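Local coordinates for hypothetical lipoprotein ymcC (Escherichia coli K12, PDB 2IN5) that is of unknown function but, as a lipoprotein of the group 4 capsule family, may take part in handling capsule polysaccharide at the cell membrane, at residues T71-L76 against T173-Q178; R98-I103 against F167-A172; F130-L135 against N148-E153. All blocks are in the same frame, centred on the assembly; numbering follows the deposited sequence.

The three contacts lie side by side in a mostly beta fold. Interaction 1 is fully buried and lies near the centre of the chain. Interactions 2 and 3 are only partly buried. Interactions 1 and 2 meet at the turn between strands 161-170 and 176-182. Interactions 2 and 3 share the pairing of strands 161-170 and 143-156, where Asn148 N probably bonds to Val169 O. Their chemistry differs. A single asparagine amide holds interaction 1. Interaction 2 is apolar side chains lying against a strand end. Interaction 3 is a hairpin with backbone bonds and packed aromatic rings. The Arg75-Glu152 salt bridge ties interaction 1 to interaction 3.

Interaction 1: T71-L76 against T173-Q178; sequences THNGRL and TGQVRQ
Asn73 and Gly74 form the tip of a type I' beta turn, His72 to Arg75, which closes the hairpin of strands 68-72 and 75-80. The tip reaches the start of strand 176-182. Asn73 carries the contact with both ends of its amide. CG is roughly anti to the backbone N (chi1 -150°), which carries the amide out from the turn toward 173-178. Asn73 OD1 accepts from Val176 N at 3.2 Å, with the donor well above the plane of the amide carbonyl. Asn73 ND2 gives a nearly straight bond of 3.2 Å to Gly174 O, which lies in the plane of the amide. ND2 also bonds to Leu97 O, so three bonds fix the rotation of this buried group. An alanine here would probably leave Val176 N and Gly174 O without these mates and open a gap beside Val176. His3 of the second subunit packs on Asn73 as well. Val176 crosses the amide at a slant, its CG2 3.6 Å from Asn73 ND2. The same methyl comes within 3.2 Å of Asn73 O, a tight approach. The other branch lies against the turn glycine, where a CB would clash: Val176 CG1 is 3.9 Å from Gly74 CA.

Interaction 2: R98-I103 against F167-A172; sequences RNALAI and FWVDSA
Asp170 OD1 is gripped by two backbone N-H groups. Ala172 N bonds to it at 2.8 Å, on the anti lone pair of that oxygen, and Thr173 N is its second donor. The first bond closes an Asx turn at the end of strand 161-170. Three carbonyl oxygens of this turn lie beside Leu101. The leucine fork lies against that row. Leu101 CD2 is 3.6 Å from Asp170 O and 3.5 Å from Ser171 O. The other branch goes further along the turn: with chi2 -178°, Leu101 CD1 extends on to Ala172 O, 3.6 Å away. These are van der Waals contacts of methyls with oxygens, on an exposed leucine. The fold element here is the hairpin of strands 161-170 and 176-182. The loop between strands 86-89 and 108-117 packs on it. Ala100 makes the deeper part of the contact. Its CB points toward the strand and meets both methyls of Val169, at 3.6 Å from Val169 CG1 and 4.1 Å from Val169 CG2. Val169 also touches Val176 of the partner strand, and Ala100 touches Asn73. The loop is itself turned tightly: Ala102 N bonds to Asn99 O at 2.9 Å. Beyond it Ile103 packs on Trp150 and Phe130.

Interaction 3: F130-L135 against N148-E153; sequences FSFAGL and NVWQEE
Phe132 and Trp150 face each other across an antiparallel beta hairpin, strands 120-140 and 143-156, as a non-hydrogen-bonded pair. Their rings make a T-shaped (edge-to-face) stack. The edge of Phe132 points at the face of the Trp150 six-membered ring, with the ring planes 67° apart and the centroids of the two rings 5.3 Å apart. Trp150 CG stands beside its own backbone N (chi1 -76°), and the indole reaches across to the other strand. Phe132 CB also sits over the indole, in a CH-pi contact 4.1 Å from the centroid of the Trp150 six-membered ring. Next to CD1, which lies over the indole, Phe132 CE1 meets Asn148 CB at 3.7 Å, with Asn148 CB in the ring plane.

Phe130 lies on the same side of the hairpin as these rings. Its side chain crosses that of Trp150 at about a right angle, and Phe130 CB is 3.9 Å from Trp150 CE3. Glu152 CB covers one face of the Phe130 ring, toward the rim. The glutamate chain is extended, and its carboxylate plane stands 77° from the ring plane. Glu152 OE1 forms a salt bridge with Arg75, and OE2 bonds to Ser128 OG.

Ser131, Val149 and Gln151 point to the other side. Here Ala133 CB packs on Gln151 CG and Val149 CG1, while Gln151 OE1 bonds to Thr166 OG1. Backbone bonds join Ser131 and Gln151 in both directions. The next pairing is a beta bulge, with two residues opposite Val149: Ala133 N gives a bond of 2.7 Å to Val149 O, and Val149 N gives one of 2.7 Å to Gly134 O.

Interaction 1: T71-L76 against T173-Q178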
ATOM      1  N   THR A  71      -9.210  -0.899  -6.101  1.00 21.40           N
ATOM      2  CA  THR A  71     -10.656  -0.924  -6.153  1.00 21.42           C
ATOM      3  C   THR A  71     -11.294  -0.729  -4.792  1.00 19.85           C
ATOM      4  O   THR A  71     -10.626  -0.718  -3.761  1.00 19.58           O
ATOM      5  CB  THR A  71     -11.159  -2.297  -6.662  1.00 19.96           C
ATOM      6  OG1 THR A  71     -10.933  -3.272  -5.637  1.00 20.06           O
ATOM      7  CG2 THR A  71     -10.436  -2.720  -7.927  1.00 20.94           C
ATOM      8  N   HIS A  72     -12.602  -0.550  -4.818  1.00 18.82           N
ATOM      9  CA  HIS A  72     -13.374  -0.495  -3.602  1.00 21.52           C
ATOM     10  C   HIS A  72     -14.702  -1.142  -3.945  1.00 20.62           C
ATOM     11  O   HIS A  72     -15.485  -0.620  -4.743  1.00 21.09           O
ATOM     12  CB  HIS A  72     -13.606   0.907  -3.058  1.00 22.23           C
ATOM     13  CG  HIS A  72     -14.393   0.886  -1.786  1.00 24.38           C
ATOM     14  ND1 HIS A  72     -15.767   0.773  -1.770  1.00 25.66           N
ATOM     15  CD2 HIS A  72     -13.995   0.780  -0.497  1.00 22.24           C
ATOM     16  CE1 HIS A  72     -16.178   0.593  -0.530  1.00 24.25           C
ATOM     17  NE2 HIS A  72     -15.122   0.590   0.261  1.00 24.70           N
ATOM     18  N   ASN A  73     -14.930  -2.304  -3.347  1.00 22.48           N
ATOM     19  CA  ASN A  73     -16.131  -3.090  -3.581  1.00 22.59           C
ATOM     20  C   ASN A  73     -16.500  -3.224  -5.054  1.00 23.70           C
ATOM     21  O   ASN A  73     -17.600  -2.836  -5.481  1.00 22.20           O
ATOM     22  CB  ASN A  73     -17.322  -2.532  -2.798  1.00 23.52           C
ATOM     23  CG  ASN A  73     -18.306  -3.624  -2.422  1.00 25.23           C
ATOM     24  OD1 ASN A  73     -17.899  -4.752  -2.159  1.00 24.02           O
ATOM     25  ND2 ASN A  73     -19.595  -3.296  -2.382  1.00 23.59           N
ATOM     26  N   GLY A  74     -15.559  -3.776  -5.822  1.00 25.00           N
ATOM     27  CA  GLY A  74     -15.771  -4.011  -7.241  1.00 24.41           C
ATOM     28  C   GLY A  74     -15.586  -2.829  -8.168  1.00 26.69           C
ATOM     29  O   GLY A  74     -15.484  -3.012  -9.386  1.00 26.46           O
ATOM     30  N   ARG A  75     -15.554  -1.623  -7.603  1.00 25.26           N
ATOM     31  CA  ARG A  75     -15.384  -0.410  -8.396  1.00 25.97           C
ATOM     32  C   ARG A  75     -13.913  -0.157  -8.670  1.00 25.35           C
ATOM     33  O   ARG A  75     -13.090  -0.163  -7.752  1.00 25.66           O
ATOM     34  CB  ARG A  75     -15.954   0.812  -7.662  1.00 26.96           C
ATOM     35  CG  ARG A  75     -15.833   2.111  -8.457  1.00 23.89           C
ATOM     36  CD  ARG A  75     -16.768   2.116  -9.656  1.00 25.15           C
ATOM     37  NE  ARG A  75     -18.146   2.355  -9.252  1.00 25.68           N
ATOM     38  CZ  ARG A  75     -19.176   2.461 -10.087  1.00 26.48           C
ATOM     39  NH1 ARG A  75     -19.004   2.342 -11.398  1.00 21.49           N
ATOM     40  NH2 ARG A  75     -20.389   2.706  -9.602  1.00 26.76           N
ATOM     41  N   LEU A  76     -13.584   0.075  -9.933  1.00 25.53           N
ATOM     42  CA  LEU A  76     -12.207   0.348 -10.311  1.00 25.09           C
ATOM     43  C   LEU A  76     -11.921   1.828 -10.068  1.00 25.30           C
ATOM     44  O   LEU A  76     -12.604   2.705 -10.616  1.00 21.73           O
ATOM     45  CB  LEU A  76     -11.981   0.008 -11.780  1.00 23.65           C
ATOM     46  CG  LEU A  76     -10.516   0.111 -12.191  1.00 24.24           C
ATOM     47  CD1 LEU A  76      -9.678  -0.878 -11.377  1.00 21.72           C
ATOM     48  CD2 LEU A  76     -10.391  -0.166 -13.672  1.00 23.98           C
ATOM     49  N   THR A 173     -24.155  -9.960   2.259  1.00 30.77           N
ATOM     50  CA  THR A 173     -23.016  -9.213   2.788  1.00 29.73           C
ATOM     51  C   THR A 173     -22.855  -7.854   2.133  1.00 29.06           C
ATOM     52  O   THR A 173     -22.399  -6.913   2.763  1.00 31.23           O
ATOM     53  CB  THR A 173     -21.706  -9.986   2.582  1.00 28.42           C
ATOM     54  OG1 THR A 173     -21.453 -10.119   1.178  1.00 28.00           O
ATOM     55  CG2 THR A 173     -21.789 -11.349   3.220  1.00 23.87           C
ATOM     56  N   GLY A 174     -23.231  -7.762   0.865  1.00 29.83           N
ATOM     57  CA  GLY A 174     -23.090  -6.511   0.150  1.00 29.13           C
ATOM     58  C   GLY A 174     -21.821  -6.524  -0.678  1.00 30.13           C
ATOM     59  O   GLY A 174     -21.563  -5.605  -1.449  1.00 30.97           O
ATOM     60  N   GLN A 175     -21.017  -7.570  -0.514  1.00 31.40           N
ATOM     61  CA  GLN A 175     -19.774  -7.702  -1.269  1.00 30.53           C
ATOM     62  C   GLN A 175     -20.033  -7.981  -2.739  1.00 28.02           C
ATOM     63  O   GLN A 175     -20.812  -8.858  -3.071  1.00 26.75           O
ATOM     64  CB  GLN A 175     -18.908  -8.840  -0.708  1.00 32.97           C
ATOM     65  CG  GLN A 175     -17.735  -9.200  -1.641  1.00 36.03           C
ATOM     66  CD  GLN A 175     -16.989 -10.458  -1.229  1.00 38.58           C
ATOM     67  OE1 GLN A 175     -17.595 -11.488  -0.939  1.00 40.77           O
ATOM     68  NE2 GLN A 175     -15.667 -10.385  -1.228  1.00 39.60           N
ATOM     69  N   VAL A 176     -19.372  -7.229  -3.614  1.00 27.06           N
ATOM     70  CA  VAL A 176     -19.502  -7.425  -5.052  1.00 25.25           C
ATOM     71  C   VAL A 176     -18.648  -8.659  -5.373  1.00 25.76           C
ATOM     72  O   VAL A 176     -17.488  -8.732  -4.970  1.00 24.51           O
ATOM     73  CB  VAL A 176     -18.980  -6.177  -5.816  1.00 25.87           C
ATOM     74  CG1 VAL A 176     -18.854  -6.461  -7.313  1.00 23.46           C
ATOM     75  CG2 VAL A 176     -19.933  -5.008  -5.580  1.00 23.76           C
ATOM     76  N   ARG A 177     -19.229  -9.638  -6.062  1.00 25.28           N
ATOM     77  CA  ARG A 177     -18.501 -10.857  -6.393  1.00 24.41           C
ATOM     78  C   ARG A 177     -18.084 -10.894  -7.849  1.00 23.58           C
ATOM     79  O   ARG A 177     -17.262 -11.713  -8.257  1.00 24.29           O
ATOM     80  CB  ARG A 177     -19.342 -12.101  -6.075  1.00 25.00           C
ATOM     81  CG  ARG A 177     -19.604 -12.336  -4.599  1.00 21.01           C
ATOM     82  CD  ARG A 177     -18.319 -12.394  -3.784  1.00 23.61           C
ATOM     83  NE  ARG A 177     -17.426 -13.496  -4.149  1.00 26.20           N
ATOM     84  CZ  ARG A 177     -17.651 -14.779  -3.880  1.00 25.42           C
ATOM     85  NH1 ARG A 177     -18.752 -15.149  -3.234  1.00 24.03           N
ATOM     86  NH2 ARG A 177     -16.763 -15.690  -4.250  1.00 23.06           N
ATOM     87  N   GLN A 178     -18.665 -10.008  -8.638  1.00 24.75           N
ATOM     88  CA  GLN A 178     -18.341  -9.927 -10.054  1.00 26.79           C
ATOM     89  C   GLN A 178     -18.731  -8.546 -10.539  1.00 26.82           C
ATOM     90  O   GLN A 178     -19.709  -7.976 -10.075  1.00 26.59           O
ATOM     91  CB  GLN A 178     -19.099 -10.994 -10.855  1.00 25.14           C
ATOM     92  CG  GLN A 178     -18.793 -10.933 -12.337  1.00 29.21           C
ATOM     93  CD  GLN A 178     -19.369 -12.092 -13.128  1.00 32.27           C
ATOM     94  OE1 GLN A 178     -20.469 -12.002 -13.676  1.00 33.56           O
ATOM     95  NE2 GLN A 178     -18.631 -13.194 -13.184  1.00 32.11           N
TER

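Interaction 2: R98-I103 against F167-A172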
ATOM      1  N   ARG A  98     -20.465   1.763  -2.119  1.00 31.79           N
ATOM      2  CA  ARG A  98     -19.841   1.845  -0.798  1.00 33.01           C
ATOM      3  C   ARG A  98     -20.763   1.206   0.226  1.00 32.31           C
ATOM      4  O   ARG A  98     -20.329   0.824   1.305  1.00 31.81           O
ATOM      5  CB  ARG A  98     -19.536   3.295  -0.409  1.00 34.56           C
ATOM      6  CG  ARG A  98     -18.364   3.899  -1.162  1.00 36.01           C
ATOM      7  CD  ARG A  98     -17.990   5.266  -0.629  1.00 38.37           C
ATOM      8  NE  ARG A  98     -16.678   5.240   0.012  1.00 40.99           N
ATOM      9  CZ  ARG A  98     -16.457   4.798   1.244  1.00 42.55           C
ATOM     10  NH1 ARG A  98     -17.467   4.354   1.981  1.00 44.05           N
ATOM     11  NH2 ARG A  98     -15.222   4.775   1.728  1.00 42.55           N
ATOM     12  N   ASN A  99     -22.040   1.104  -0.121  1.00 33.45           N
ATOM     13  CA  ASN A  99     -23.034   0.466   0.735  1.00 35.43           C
ATOM     14  C   ASN A  99     -23.948  -0.295  -0.226  1.00 33.60           C
ATOM     15  O   ASN A  99     -25.118   0.040  -0.394  1.00 31.85           O
ATOM     16  CB  ASN A  99     -23.834   1.510   1.517  1.00 40.30           C
ATOM     17  CG  ASN A  99     -24.575   0.906   2.704  1.00 47.08           C
ATOM     18  OD1 ASN A  99     -25.130  -0.196   2.611  1.00 48.98           O
ATOM     19  ND2 ASN A  99     -24.592   1.627   3.826  1.00 49.30           N
ATOM     20  N   ALA A 100     -23.387  -1.322  -0.857  1.00 33.41           N
ATOM     21  CA  ALA A 100     -24.092  -2.126  -1.856  1.00 32.92           C
ATOM     22  C   ALA A 100     -25.442  -2.686  -1.436  1.00 31.73           C
ATOM     23  O   ALA A 100     -26.326  -2.840  -2.268  1.00 32.66           O
ATOM     24  CB  ALA A 100     -23.183  -3.260  -2.338  1.00 31.49           C
ATOM     25  N   LEU A 101     -25.614  -3.005  -0.161  1.00 32.62           N
ATOM     26  CA  LEU A 101     -26.900  -3.536   0.270  1.00 34.05           C
ATOM     27  C   LEU A 101     -27.964  -2.443   0.387  1.00 35.05           C
ATOM     28  O   LEU A 101     -29.148  -2.716   0.202  1.00 35.94           O
ATOM     29  CB  LEU A 101     -26.757  -4.279   1.598  1.00 32.47           C
ATOM     30  CG  LEU A 101     -26.084  -5.649   1.522  1.00 33.12           C
ATOM     31  CD1 LEU A 101     -26.071  -6.256   2.908  1.00 32.63           C
ATOM     32  CD2 LEU A 101     -26.822  -6.567   0.543  1.00 30.98           C
ATOM     33  N   ALA A 102     -27.530  -1.212   0.666  1.00 35.38           N
ATOM     34  CA  ALA A 102     -28.434  -0.071   0.818  1.00 35.92           C
ATOM     35  C   ALA A 102     -28.690   0.678  -0.475  1.00 36.12           C
ATOM     36  O   ALA A 102     -29.187   1.801  -0.460  1.00 38.42           O
ATOM     37  CB  ALA A 102     -27.886   0.898   1.860  1.00 35.58           C
ATOM     38  N   ILE A 103     -28.350   0.074  -1.600  1.00 36.34           N
ATOM     39  CA  ILE A 103     -28.577   0.746  -2.863  1.00 35.91           C
ATOM     40  C   ILE A 103     -30.052   0.675  -3.216  1.00 38.80           C
ATOM     41  O   ILE A 103     -30.628  -0.413  -3.273  1.00 38.68           O
ATOM     42  CB  ILE A 103     -27.776   0.089  -3.992  1.00 36.46           C
ATOM     43  CG1 ILE A 103     -26.283   0.179  -3.687  1.00 37.08           C
ATOM     44  CG2 ILE A 103     -28.119   0.740  -5.322  1.00 32.97           C
ATOM     45  CD1 ILE A 103     -25.418  -0.434  -4.749  1.00 38.32           C
ATOM     46  N   PHE A 167     -22.918  -4.961 -11.842  1.00 27.47           N
ATOM     47  CA  PHE A 167     -22.300  -5.370 -10.585  1.00 27.28           C
ATOM     48  C   PHE A 167     -23.142  -6.445  -9.902  1.00 27.55           C
ATOM     49  O   PHE A 167     -24.318  -6.230  -9.618  1.00 28.26           O
ATOM     50  CB  PHE A 167     -22.163  -4.157  -9.654  1.00 27.55           C
ATOM     51  CG  PHE A 167     -21.326  -3.046 -10.220  1.00 27.66           C
ATOM     52  CD1 PHE A 167     -19.938  -3.088 -10.135  1.00 28.78           C
ATOM     53  CD2 PHE A 167     -21.925  -1.979 -10.887  1.00 27.69           C
ATOM     54  CE1 PHE A 167     -19.154  -2.084 -10.708  1.00 28.52           C
ATOM     55  CE2 PHE A 167     -21.155  -0.977 -11.463  1.00 26.89           C
ATOM     56  CZ  PHE A 167     -19.761  -1.028 -11.374  1.00 27.00           C
ATOM     57  N   TRP A 168     -22.534  -7.600  -9.652  1.00 28.11           N
ATOM     58  CA  TRP A 168     -23.201  -8.719  -8.985  1.00 26.74           C
ATOM     59  C   TRP A 168     -22.891  -8.673  -7.500  1.00 26.91           C
ATOM     60  O   TRP A 168     -21.772  -8.982  -7.082  1.00 27.58           O
ATOM     61  CB  TRP A 168     -22.711 -10.029  -9.568  1.00 25.54           C
ATOM     62  CG  TRP A 168     -23.293 -10.301 -10.900  1.00 28.03           C
ATOM     63  CD1 TRP A 168     -24.435 -10.993 -11.165  1.00 26.18           C
ATOM     64  CD2 TRP A 168     -22.768  -9.882 -12.166  1.00 28.98           C
ATOM     65  NE1 TRP A 168     -24.656 -11.038 -12.522  1.00 28.32           N
ATOM     66  CE2 TRP A 168     -23.645 -10.367 -13.160  1.00 29.28           C
ATOM     67  CE3 TRP A 168     -21.638  -9.148 -12.559  1.00 31.05           C
ATOM     68  CZ2 TRP A 168     -23.429 -10.144 -14.523  1.00 29.60           C
ATOM     69  CZ3 TRP A 168     -21.422  -8.927 -13.922  1.00 28.53           C
ATOM     70  CH2 TRP A 168     -22.314  -9.425 -14.884  1.00 28.52           C
ATOM     71  N   VAL A 169     -23.898  -8.309  -6.709  1.00 25.42           N
ATOM     72  CA  VAL A 169     -23.742  -8.158  -5.263  1.00 25.50           C
ATOM     73  C   VAL A 169     -24.290  -9.301  -4.413  1.00 25.73           C
ATOM     74  O   VAL A 169     -25.396  -9.776  -4.641  1.00 27.38           O
ATOM     75  CB  VAL A 169     -24.436  -6.859  -4.780  1.00 23.63           C
ATOM     76  CG1 VAL A 169     -24.167  -6.638  -3.304  1.00 22.50           C
ATOM     77  CG2 VAL A 169     -23.967  -5.682  -5.612  1.00 25.17           C
ATOM     78  N   ASP A 170     -23.514  -9.719  -3.423  1.00 26.08           N
ATOM     79  CA  ASP A 170     -23.946 -10.760  -2.505  1.00 29.00           C
ATOM     80  C   ASP A 170     -25.091 -10.152  -1.684  1.00 28.18           C
ATOM     81  O   ASP A 170     -24.861  -9.269  -0.864  1.00 25.70           O
ATOM     82  CB  ASP A 170     -22.801 -11.154  -1.581  1.00 32.25           C
ATOM     83  CG  ASP A 170     -23.179 -12.281  -0.638  1.00 36.87           C
ATOM     84  OD1 ASP A 170     -24.099 -12.103   0.188  1.00 38.12           O
ATOM     85  OD2 ASP A 170     -22.550 -13.349  -0.736  1.00 39.13           O
ATOM     86  N   SER A 171     -26.311 -10.640  -1.898  1.00 28.47           N
ATOM     87  CA  SER A 171     -27.505 -10.121  -1.228  1.00 29.18           C
ATOM     88  C   SER A 171     -27.531 -10.162   0.303  1.00 28.78           C
ATOM     89  O   SER A 171     -28.469  -9.653   0.910  1.00 30.55           O
ATOM     90  CB  SER A 171     -28.743 -10.850  -1.760  1.00 30.96           C
ATOM     91  OG  SER A 171     -28.708 -12.224  -1.416  1.00 29.47           O
ATOM     92  N   ALA A 172     -26.506 -10.763   0.906  1.00 27.26           N
ATOM     93  CA  ALA A 172     -26.399 -10.909   2.355  1.00 28.12           C
ATOM     94  C   ALA A 172     -25.259 -10.099   2.981  1.00 29.89           C
ATOM     95  O   ALA A 172     -25.372  -9.609   4.109  1.00 30.92           O
ATOM     96  CB  ALA A 172     -26.228 -12.381   2.707  1.00 25.29           C
TER

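Interaction 3: F130-L135 against N148-E153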
ATOM      1  N   PHE A 130     -28.252   3.657 -10.944  1.00 36.60           N
ATOM      2  CA  PHE A 130     -28.316   2.218 -10.737  1.00 37.15           C
ATOM      3  C   PHE A 130     -29.720   1.683 -10.974  1.00 37.16           C
ATOM      4  O   PHE A 130     -30.700   2.276 -10.530  1.00 36.74           O
ATOM      5  CB  PHE A 130     -27.862   1.866  -9.322  1.00 37.56           C
ATOM      6  CG  PHE A 130     -26.368   1.836  -9.151  1.00 39.14           C
ATOM      7  CD1 PHE A 130     -25.768   0.798  -8.456  1.00 40.72           C
ATOM      8  CD2 PHE A 130     -25.562   2.842  -9.675  1.00 40.44           C
ATOM      9  CE1 PHE A 130     -24.389   0.754  -8.281  1.00 39.84           C
ATOM     10  CE2 PHE A 130     -24.181   2.807  -9.506  1.00 39.94           C
ATOM     11  CZ  PHE A 130     -23.596   1.756  -8.806  1.00 40.37           C
ATOM     12  N   SER A 131     -29.814   0.563 -11.679  1.00 36.63           N
ATOM     13  CA  SER A 131     -31.107  -0.036 -11.969  1.00 37.78           C
ATOM     14  C   SER A 131     -31.074  -1.518 -11.561  1.00 38.06           C
ATOM     15  O   SER A 131     -30.235  -2.289 -12.045  1.00 38.42           O
ATOM     16  CB  SER A 131     -31.422   0.135 -13.466  1.00 39.93           C
ATOM     17  OG  SER A 131     -32.785  -0.134 -13.774  1.00 39.82           O
ATOM     18  N   PHE A 132     -31.969  -1.897 -10.645  1.00 37.50           N
ATOM     19  CA  PHE A 132     -32.047  -3.274 -10.151  1.00 35.53           C
ATOM     20  C   PHE A 132     -32.503  -4.183 -11.280  1.00 34.78           C
ATOM     21  O   PHE A 132     -33.608  -4.040 -11.807  1.00 34.60           O
ATOM     22  CB  PHE A 132     -33.014  -3.375  -8.967  1.00 35.85           C
ATOM     23  CG  PHE A 132     -33.028  -4.731  -8.313  1.00 36.08           C
ATOM     24  CD1 PHE A 132     -31.883  -5.233  -7.696  1.00 34.83           C
ATOM     25  CD2 PHE A 132     -34.168  -5.530  -8.357  1.00 34.01           C
ATOM     26  CE1 PHE A 132     -31.872  -6.513  -7.138  1.00 33.89           C
ATOM     27  CE2 PHE A 132     -34.167  -6.811  -7.802  1.00 33.01           C
ATOM     28  CZ  PHE A 132     -33.017  -7.304  -7.192  1.00 33.15           C
ATOM     29  N   ALA A 133     -31.630  -5.112 -11.653  1.00 34.93           N
ATOM     30  CA  ALA A 133     -31.898  -6.037 -12.743  1.00 36.05           C
ATOM     31  C   ALA A 133     -32.412  -7.382 -12.242  1.00 38.12           C
ATOM     32  O   ALA A 133     -32.710  -8.278 -13.032  1.00 40.54           O
ATOM     33  CB  ALA A 133     -30.635  -6.226 -13.569  1.00 35.46           C
ATOM     34  N   GLY A 134     -32.502  -7.523 -10.925  1.00 37.46           N
ATOM     35  CA  GLY A 134     -33.009  -8.758 -10.363  1.00 36.11           C
ATOM     36  C   GLY A 134     -32.035  -9.660  -9.628  1.00 35.91           C
ATOM     37  O   GLY A 134     -30.918  -9.284  -9.275  1.00 35.08           O
ATOM     38  N   LEU A 135     -32.488 -10.881  -9.394  1.00 35.37           N
ATOM     39  CA  LEU A 135     -31.699 -11.875  -8.703  1.00 33.90           C
ATOM     40  C   LEU A 135     -30.958 -12.740  -9.715  1.00 34.62           C
ATOM     41  O   LEU A 135     -31.396 -12.901 -10.856  1.00 34.51           O
ATOM     42  CB  LEU A 135     -32.626 -12.731  -7.845  1.00 32.16           C
ATOM     43  CG  LEU A 135     -32.158 -14.118  -7.411  1.00 32.11           C
ATOM     44  CD1 LEU A 135     -31.108 -14.023  -6.322  1.00 32.85           C
ATOM     45  CD2 LEU A 135     -33.359 -14.896  -6.925  1.00 33.93           C
ATOM     46  N   ASN A 148     -27.607  -9.740  -6.019  1.00 27.51           N
ATOM     47  CA  ASN A 148     -28.583  -8.769  -6.480  1.00 27.46           C
ATOM     48  C   ASN A 148     -27.842  -8.216  -7.692  1.00 27.31           C
ATOM     49  O   ASN A 148     -26.696  -7.788  -7.575  1.00 26.01           O
ATOM     50  CB  ASN A 148     -28.791  -7.627  -5.482  1.00 27.39           C
ATOM     51  CG  ASN A 148     -29.480  -8.074  -4.212  1.00 29.99           C
ATOM     52  OD1 ASN A 148     -30.366  -8.932  -4.235  1.00 30.47           O
ATOM     53  ND2 ASN A 148     -29.088  -7.478  -3.093  1.00 29.06           N
ATOM     54  N   VAL A 149     -28.479  -8.239  -8.853  1.00 28.42           N
ATOM     55  CA  VAL A 149     -27.839  -7.734 -10.054  1.00 30.37           C
ATOM     56  C   VAL A 149     -28.167  -6.262 -10.253  1.00 31.09           C
ATOM     57  O   VAL A 149     -29.322  -5.897 -10.444  1.00 31.36           O
ATOM     58  CB  VAL A 149     -28.291  -8.513 -11.307  1.00 30.81           C
ATOM     59  CG1 VAL A 149     -27.592  -7.957 -12.536  1.00 31.12           C
ATOM     60  CG2 VAL A 149     -27.985  -9.994 -11.140  1.00 29.60           C
ATOM     61  N   TRP A 150     -27.144  -5.416 -10.199  1.00 32.13           N
ATOM     62  CA  TRP A 150     -27.336  -3.987 -10.389  1.00 29.22           C
ATOM     63  C   TRP A 150     -26.746  -3.531 -11.716  1.00 28.98           C
ATOM     64  O   TRP A 150     -25.587  -3.796 -12.008  1.00 28.59           O
ATOM     65  CB  TRP A 150     -26.676  -3.222  -9.255  1.00 28.66           C
ATOM     66  CG  TRP A 150     -27.441  -3.250  -7.980  1.00 26.45           C
ATOM     67  CD1 TRP A 150     -27.149  -3.966  -6.853  1.00 26.55           C
ATOM     68  CD2 TRP A 150     -28.603  -2.482  -7.678  1.00 25.32           C
ATOM     69  NE1 TRP A 150     -28.056  -3.683  -5.861  1.00 23.71           N
ATOM     70  CE2 TRP A 150     -28.960  -2.772  -6.341  1.00 25.10           C
ATOM     71  CE3 TRP A 150     -29.378  -1.572  -8.408  1.00 24.29           C
ATOM     72  CZ2 TRP A 150     -30.057  -2.180  -5.717  1.00 25.27           C
ATOM     73  CZ3 TRP A 150     -30.469  -0.987  -7.790  1.00 28.44           C
ATOM     74  CH2 TRP A 150     -30.798  -1.292  -6.452  1.00 25.17           C
ATOM     75  N   GLN A 151     -27.562  -2.850 -12.513  1.00 30.72           N
ATOM     76  CA  GLN A 151     -27.145  -2.327 -13.807  1.00 32.05           C
ATOM     77  C   GLN A 151     -26.957  -0.818 -13.714  1.00 33.18           C
ATOM     78  O   GLN A 151     -27.929  -0.086 -13.529  1.00 36.15           O
ATOM     79  CB  GLN A 151     -28.208  -2.616 -14.854  1.00 33.38           C
ATOM     80  CG  GLN A 151     -28.429  -4.086 -15.086  1.00 39.54           C
ATOM     81  CD  GLN A 151     -27.541  -4.629 -16.171  1.00 42.25           C
ATOM     82  OE1 GLN A 151     -26.397  -4.200 -16.323  1.00 42.38           O
ATOM     83  NE2 GLN A 151     -28.056  -5.596 -16.928  1.00 43.27           N
ATOM     84  N   GLU A 152     -25.716  -0.357 -13.855  1.00 32.49           N
ATOM     85  CA  GLU A 152     -25.402   1.064 -13.794  1.00 33.04           C
ATOM     86  C   GLU A 152     -25.365   1.687 -15.185  1.00 35.50           C
ATOM     87  O   GLU A 152     -24.476   1.387 -15.996  1.00 36.01           O
ATOM     88  CB  GLU A 152     -24.050   1.273 -13.101  1.00 32.17           C
ATOM     89  CG  GLU A 152     -23.531   2.708 -13.127  1.00 31.86           C
ATOM     90  CD  GLU A 152     -22.158   2.853 -12.474  1.00 34.35           C
ATOM     91  OE1 GLU A 152     -21.216   2.143 -12.893  1.00 33.24           O
ATOM     92  OE2 GLU A 152     -22.009   3.684 -11.543  1.00 32.26           O
ATOM     93  N   GLU A 153     -26.341   2.543 -15.465  1.00 36.44           N
ATOM     94  CA  GLU A 153     -26.407   3.234 -16.752  1.00 38.53           C
ATOM     95  C   GLU A 153     -25.546   4.492 -16.643  1.00 36.24           C
ATOM     96  O   GLU A 153     -25.880   5.426 -15.912  1.00 35.24           O
ATOM     97  CB  GLU A 153     -27.860   3.606 -17.089  1.00 40.58           C
ATOM     98  CG  GLU A 153     -28.796   2.398 -17.241  1.00 47.10           C
ATOM     99  CD  GLU A 153     -28.275   1.369 -18.251  1.00 51.67           C
ATOM    100  OE1 GLU A 153     -27.970   1.760 -19.407  1.00 53.02           O
ATOM    101  OE2 GLU A 153     -28.179   0.168 -17.891  1.00 51.68           O
TER